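Local coordinates for protein probable intron-encoded endonuclease 1 (Wickerhamomyces canadensis, PDB 6X1J) that cleaves DNA as a LAGLIDADG homing endonuclease that takes part in the homing of a mitochondrial 21S rRNA gene intron, at residues E173-E176 / I177-D181; Y208-F211 / Y212-N216. All coordinates share one frame; numbering follows the deposited sequence. Where two conformers were deposited one is given.

Contact 1: residues E173-E176 / I177-D181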
loop_
_atom_site.group_PDB
_atom_site.type_symbol
_atom_site.label_atom_id
_atom_site.label_comp_id
_atom_site.label_asym_id
_atom_site.label_seq_id
_atom_site.Cartn_x
_atom_site.Cartn_y
_atom_site.Cartn_z
ATOM N N GLU A 173 -18.319 -7.827 -5.211
ATOM C CA GLU A 173 -18.311 -7.826 -6.697
ATOM C C GLU A 173 -16.963 -7.281 -7.184
ATOM O O GLU A 173 -16.448 -7.789 -8.203
ATOM C CB GLU A 173 -19.539 -7.059 -7.189
ATOM C CG GLU A 173 -20.857 -7.762 -6.859
ATOM C CD GLU A 173 -21.283 -7.796 -5.396
ATOM O OE1 GLU A 173 -20.716 -7.025 -4.574
ATOM O OE2 GLU A 173 -22.177 -8.598 -5.074
ATOM N N GLU A 174 -16.401 -6.332 -6.427
ATOM C CA GLU A 174 -15.019 -5.780 -6.599
ATOM C C GLU A 174 -13.965 -6.881 -6.374
ATOM O O GLU A 174 -13.109 -7.117 -7.268
ATOM C CB GLU A 174 -14.850 -4.597 -5.645
ATOM C CG GLU A 174 -15.562 -3.335 -6.094
ATOM C CD GLU A 174 -15.300 -2.119 -5.233
ATOM O OE1 GLU A 174 -15.322 -2.265 -3.989
ATOM O OE2 GLU A 174 -14.997 -1.065 -5.800
ATOM N N VAL A 175 -14.051 -7.628 -5.275
ATOM C CA VAL A 175 -13.086 -8.738 -5.021
ATOM C C VAL A 175 -13.227 -9.795 -6.119
ATOM O O VAL A 175 -12.159 -10.279 -6.627
ATOM C CB VAL A 175 -13.216 -9.309 -3.587
ATOM C CG1 VAL A 175 -12.229 -10.417 -3.331
ATOM C CG2 VAL A 175 -13.017 -8.213 -2.546
ATOM N N GLU A 176 -14.470 -10.112 -6.545
ATOM C CA GLU A 176 -14.681 -11.114 -7.634
ATOM C C GLU A 176 -13.979 -10.638 -8.909
ATOM O O GLU A 176 -13.357 -11.477 -9.573
ATOM C CB GLU A 176 -16.161 -11.390 -7.930
ATOM C CG GLU A 176 -16.875 -12.214 -6.890
ATOM C CD GLU A 176 -18.386 -12.003 -6.855
ATOM O OE1 GLU A 176 -18.894 -11.268 -7.700
ATOM O OE2 GLU A 176 -19.051 -12.572 -5.969
ATOM N N ILE A 177 -14.010 -9.342 -9.221
ATOM C CA ILE A 177 -13.213 -8.792 -10.366
ATOM C C ILE A 177 -11.720 -9.064 -10.148
ATOM O O ILE A 177 -11.070 -9.632 -11.089
ATOM C CB ILE A 177 -13.503 -7.304 -10.633
ATOM C CG1 ILE A 177 -14.898 -7.115 -11.244
ATOM C CG2 ILE A 177 -12.442 -6.722 -11.551
ATOM C CD1 ILE A 177 -15.570 -5.830 -10.857
ATOM N N LEU A 178 -11.181 -8.698 -8.975
ATOM C CA LEU A 178 -9.717 -8.863 -8.685
ATOM C C LEU A 178 -9.329 -10.326 -8.912
ATOM O O LEU A 178 -8.337 -10.602 -9.684
ATOM C CB LEU A 178 -9.425 -8.442 -7.242
ATOM C CG LEU A 178 -9.457 -6.939 -6.972
ATOM C CD1 LEU A 178 -9.485 -6.637 -5.473
ATOM C CD2 LEU A 178 -8.267 -6.233 -7.634
ATOM N N ILE A 179 -10.129 -11.241 -8.324
ATOM C CA ILE A 179 -9.817 -12.695 -8.335
ATOM C C ILE A 179 -9.803 -13.148 -9.791
ATOM O O ILE A 179 -8.825 -13.798 -10.188
ATOM C CB ILE A 179 -10.819 -13.508 -7.500
ATOM C CG1 ILE A 179 -10.653 -13.273 -5.994
ATOM C CG2 ILE A 179 -10.681 -14.968 -7.867
ATOM C CD1 ILE A 179 -11.869 -13.641 -5.212
ATOM N N ASN A 180 -10.848 -12.803 -10.549
ATOM C CA ASN A 180 -10.968 -13.169 -11.990
ATOM C C ASN A 180 -9.732 -12.692 -12.777
ATOM O O ASN A 180 -9.096 -13.533 -13.471
ATOM C CB ASN A 180 -12.246 -12.616 -12.629
ATOM C CG ASN A 180 -12.400 -13.144 -14.041
ATOM O OD1 ASN A 180 -11.989 -12.481 -14.990
ATOM N ND2 ASN A 180 -12.886 -14.364 -14.190
ATOM N N ASP A 181 -9.364 -11.418 -12.638
ATOM C CA ASP A 181 -8.293 -10.782 -13.462
ATOM C C ASP A 181 -6.896 -11.164 -12.959
ATOM O O ASP A 181 -5.975 -11.410 -13.814
ATOM C CB ASP A 181 -8.526 -9.279 -13.522
ATOM C CG ASP A 181 -9.854 -8.956 -14.179
ATOM O OD1 ASP A 181 -10.328 -9.817 -14.911
ATOM O OD2 ASP A 181 -10.435 -7.893 -13.889
#

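Contact 2: residues Y208-F211 / Y212-N216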
loop_
_atom_site.group_PDB
_atom_site.type_symbol
_atom_site.label_atom_id
_atom_site.label_comp_id
_atom_site.label_asym_id
_atom_site.label_seq_id
_atom_site.Cartn_x
_atom_site.Cartn_y
_atom_site.Cartn_z
ATOM N N TYR A 208 1.577 -21.494 -3.914
ATOM C CA TYR A 208 2.633 -20.884 -3.046
ATOM C C TYR A 208 3.937 -20.636 -3.806
ATOM O O TYR A 208 4.425 -19.526 -3.692
ATOM C CB TYR A 208 2.999 -21.716 -1.817
ATOM C CG TYR A 208 4.054 -21.033 -0.984
ATOM C CD1 TYR A 208 3.722 -19.981 -0.148
ATOM C CD2 TYR A 208 5.385 -21.394 -1.070
ATOM C CE1 TYR A 208 4.681 -19.337 0.617
ATOM C CE2 TYR A 208 6.360 -20.752 -0.319
ATOM C CZ TYR A 208 6.006 -19.722 0.540
ATOM O OH TYR A 208 6.949 -19.059 1.286
ATOM N N GLU A 209 4.490 -21.622 -4.530
ATOM C CA GLU A 209 5.798 -21.474 -5.224
ATOM C C GLU A 209 5.682 -20.341 -6.254
ATOM O O GLU A 209 6.578 -19.489 -6.266
ATOM C CB GLU A 209 6.311 -22.789 -5.819
ATOM C CG GLU A 209 7.028 -23.706 -4.814
ATOM C CD GLU A 209 8.072 -23.090 -3.874
ATOM O OE1 GLU A 209 9.102 -22.557 -4.359
ATOM O OE2 GLU A 209 7.863 -23.153 -2.639
ATOM N N LEU A 210 4.554 -20.245 -6.963
ATOM C CA LEU A 210 4.311 -19.228 -8.016
ATOM C C LEU A 210 4.306 -17.851 -7.354
ATOM O O LEU A 210 5.073 -16.982 -7.804
ATOM C CB LEU A 210 2.980 -19.507 -8.733
ATOM C CG LEU A 210 2.468 -18.405 -9.675
ATOM C CD1 LEU A 210 3.506 -18.082 -10.737
ATOM C CD2 LEU A 210 1.167 -18.820 -10.344
ATOM N N PHE A 211 3.485 -17.678 -6.316
ATOM C CA PHE A 211 3.267 -16.368 -5.656
ATOM C C PHE A 211 4.602 -15.887 -5.098
ATOM O O PHE A 211 5.101 -14.814 -5.458
ATOM C CB PHE A 211 2.224 -16.479 -4.563
ATOM C CG PHE A 211 1.782 -15.153 -4.015
ATOM C CD1 PHE A 211 0.862 -14.377 -4.702
ATOM C CD2 PHE A 211 2.280 -14.682 -2.822
ATOM C CE1 PHE A 211 0.413 -13.171 -4.180
ATOM C CE2 PHE A 211 1.858 -13.458 -2.313
ATOM C CZ PHE A 211 0.903 -12.721 -2.976
ATOM N N TYR A 212 5.270 -16.767 -4.369
ATOM C CA TYR A 212 6.606 -16.476 -3.806
ATOM C C TYR A 212 7.498 -15.936 -4.923
ATOM O O TYR A 212 8.098 -14.903 -4.716
ATOM C CB TYR A 212 7.198 -17.723 -3.154
ATOM C CG TYR A 212 8.548 -17.566 -2.490
ATOM C CD1 TYR A 212 8.650 -17.202 -1.154
ATOM C CD2 TYR A 212 9.717 -17.853 -3.177
ATOM C CE1 TYR A 212 9.884 -17.111 -0.525
ATOM C CE2 TYR A 212 10.960 -17.734 -2.578
ATOM C CZ TYR A 212 11.045 -17.348 -1.250
ATOM O OH TYR A 212 12.268 -17.251 -0.654
ATOM N N ASN A 213 7.619 -16.648 -6.035
ATOM C CA ASN A 213 8.612 -16.329 -7.092
ATOM C C ASN A 213 8.243 -15.018 -7.791
ATOM O O ASN A 213 9.174 -14.424 -8.400
ATOM C CB ASN A 213 8.794 -17.459 -8.111
ATOM C CG ASN A 213 9.637 -18.588 -7.560
ATOM O OD1 ASN A 213 10.652 -18.333 -6.936
ATOM N ND2 ASN A 213 9.210 -19.829 -7.743
ATOM N N LEU A 214 6.965 -14.605 -7.725
ATOM C CA LEU A 214 6.492 -13.301 -8.266
ATOM C C LEU A 214 6.855 -12.180 -7.298
ATOM O O LEU A 214 7.277 -11.120 -7.789
ATOM C CB LEU A 214 4.968 -13.271 -8.453
ATOM C CG LEU A 214 4.361 -14.241 -9.461
ATOM C CD1 LEU A 214 2.849 -14.144 -9.388
ATOM C CD2 LEU A 214 4.845 -13.984 -10.883
ATOM N N VAL A 215 6.571 -12.346 -6.007
ATOM C CA VAL A 215 6.641 -11.205 -5.047
ATOM C C VAL A 215 7.935 -11.237 -4.219
ATOM O O VAL A 215 8.337 -10.147 -3.785
ATOM C CB VAL A 215 5.400 -11.084 -4.147
ATOM C CG1 VAL A 215 4.113 -11.219 -4.945
ATOM C CG2 VAL A 215 5.385 -12.047 -2.971
ATOM N N ASN A 216 8.547 -12.391 -3.950
ATOM C CA ASN A 216 9.688 -12.468 -2.982
ATOM C C ASN A 216 10.793 -11.471 -3.370
ATOM O O ASN A 216 11.369 -10.831 -2.492
ATOM C CB ASN A 216 10.254 -13.883 -2.763
ATOM C CG ASN A 216 11.375 -13.816 -1.738
ATOM O OD1 ASN A 216 11.133 -13.367 -0.609
ATOM N ND2 ASN A 216 12.602 -14.145 -2.152
#

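Contact 1: residues E173-E176 / I177-D181
Val175 and Ile179 meet one turn apart on the amphipathic helix 172-186, which packs on the second four-stranded antiparallel sheet of this LAGLIDADG endonuclease. The touching atoms are Val175 CG1 and Ile179 CD1, 3.7 Å apart, and the two side chains cross obliquely. Two torsions bring them together: CG1 of Val175 stands opposite its own backbone N (chi1 -179°), while CG1 of Ile179 is turned back beside its N (chi1 -71°), which directs CD1 toward the preceding turn. Val175, Leu178 and Ile179 all pack against Ile201 of strand 198-203, and Leu178 also borders Leu131 and Val132 of helix 131-134.

Ile177 lies differently. Its CG1 also sits beside its own backbone N (chi1 -72°), which leads CD1 back along the helix to 3.4 Å from Glu173 O, the carbonyl that accepts the Ile177 N-H. The polar end of Glu174 turns to neighbouring backbone, with OE1 taking the N-H of Lys171 and OE2 that of Ile127; the carboxylate thereby ties the start of the helix to a separate loop.

Beneath the side chains runs regular alpha-helical i to i+4 bonding: Ile177 N to Glu173 O, Leu178 N to Glu174 O, Asn180 N to Glu176 O and, the shortest of the four, Ile179 N to Val175 O at 2.8 Å.

Contact 2: residues Y208-F211 / Y212-N216
Tyr208 and Tyr212, one turn apart, lie side by side and point the same way. Their ring planes are inclined at 33° with centroids 5.8 Å apart, an oblique pairing in which the Tyr208 hydroxyl end does the touching: OH lies 3.5 Å from Tyr212 CD1. Tyr208 OH is also hydrogen-bonded to Leu227 O, which fixes the far end of the ring against the C-terminal region of the chain. On the Tyr212 ring, CB of Asn216 sits above the centre of one face at a height of 3.7 Å.

A CH-pi contact joins Phe211 to Val215. Val215 CG1 stands 4.1 Å from the centroid of the Phe211 ring, 14° off its normal, and CG2 comes to 3.9 Å from Phe211 CE2, so both methyls of the valine engage the ring. With CG opposite the backbone N (chi1 -170°), the Phe211 ring lies on the carbonyl side of its residue, toward the following turn where Val215 sits. The same ring meets Phe145 edge-to-face. Phe145 belongs to helix 138-148, one of the LAGLIDADG helices at the centre of the fold, and Val215 packs on Leu141 and Ala142 of that same helix. A looser aliphatic contact pairs Leu210 CD1 with Leu214 CG, the two chains crossing at a slant.

Backbone bonds complete the turns. Tyr212 N-H is given to Tyr208 O and Asn213 N-H to Glu209 O. Near the C-terminal end of helix 208-215 the Leu214 N-H is shared between Leu210 O, at 3.0 Å from Leu214 N, and, weakly, Phe211 O, which also accepts a good bond from Val215 N at 2.9 Å.

Overall arrangement
Contacts 1 and 2 follow one another along the chain and belong to two separate helices, 172-186 and 208-215, with strands 191-195 and 198-203 between them. Their centres are 20 Å apart and their nearest atoms about 10 Å, with no touch. Contact 1 packs on strand 198-203; contact 2 reaches strand 163-165 of the same sheet and helix 138-148. That helix carries Asp147 and Asp148 of the potassium sites. The side chains of Leu178 and Phe211 lie about 10 and 14 Å from a bound potassium ion. The nearest atoms of the bound DNA are about 10 Å from contact 1 and about 12 Å from contact 2, and neither touches the substrate directly.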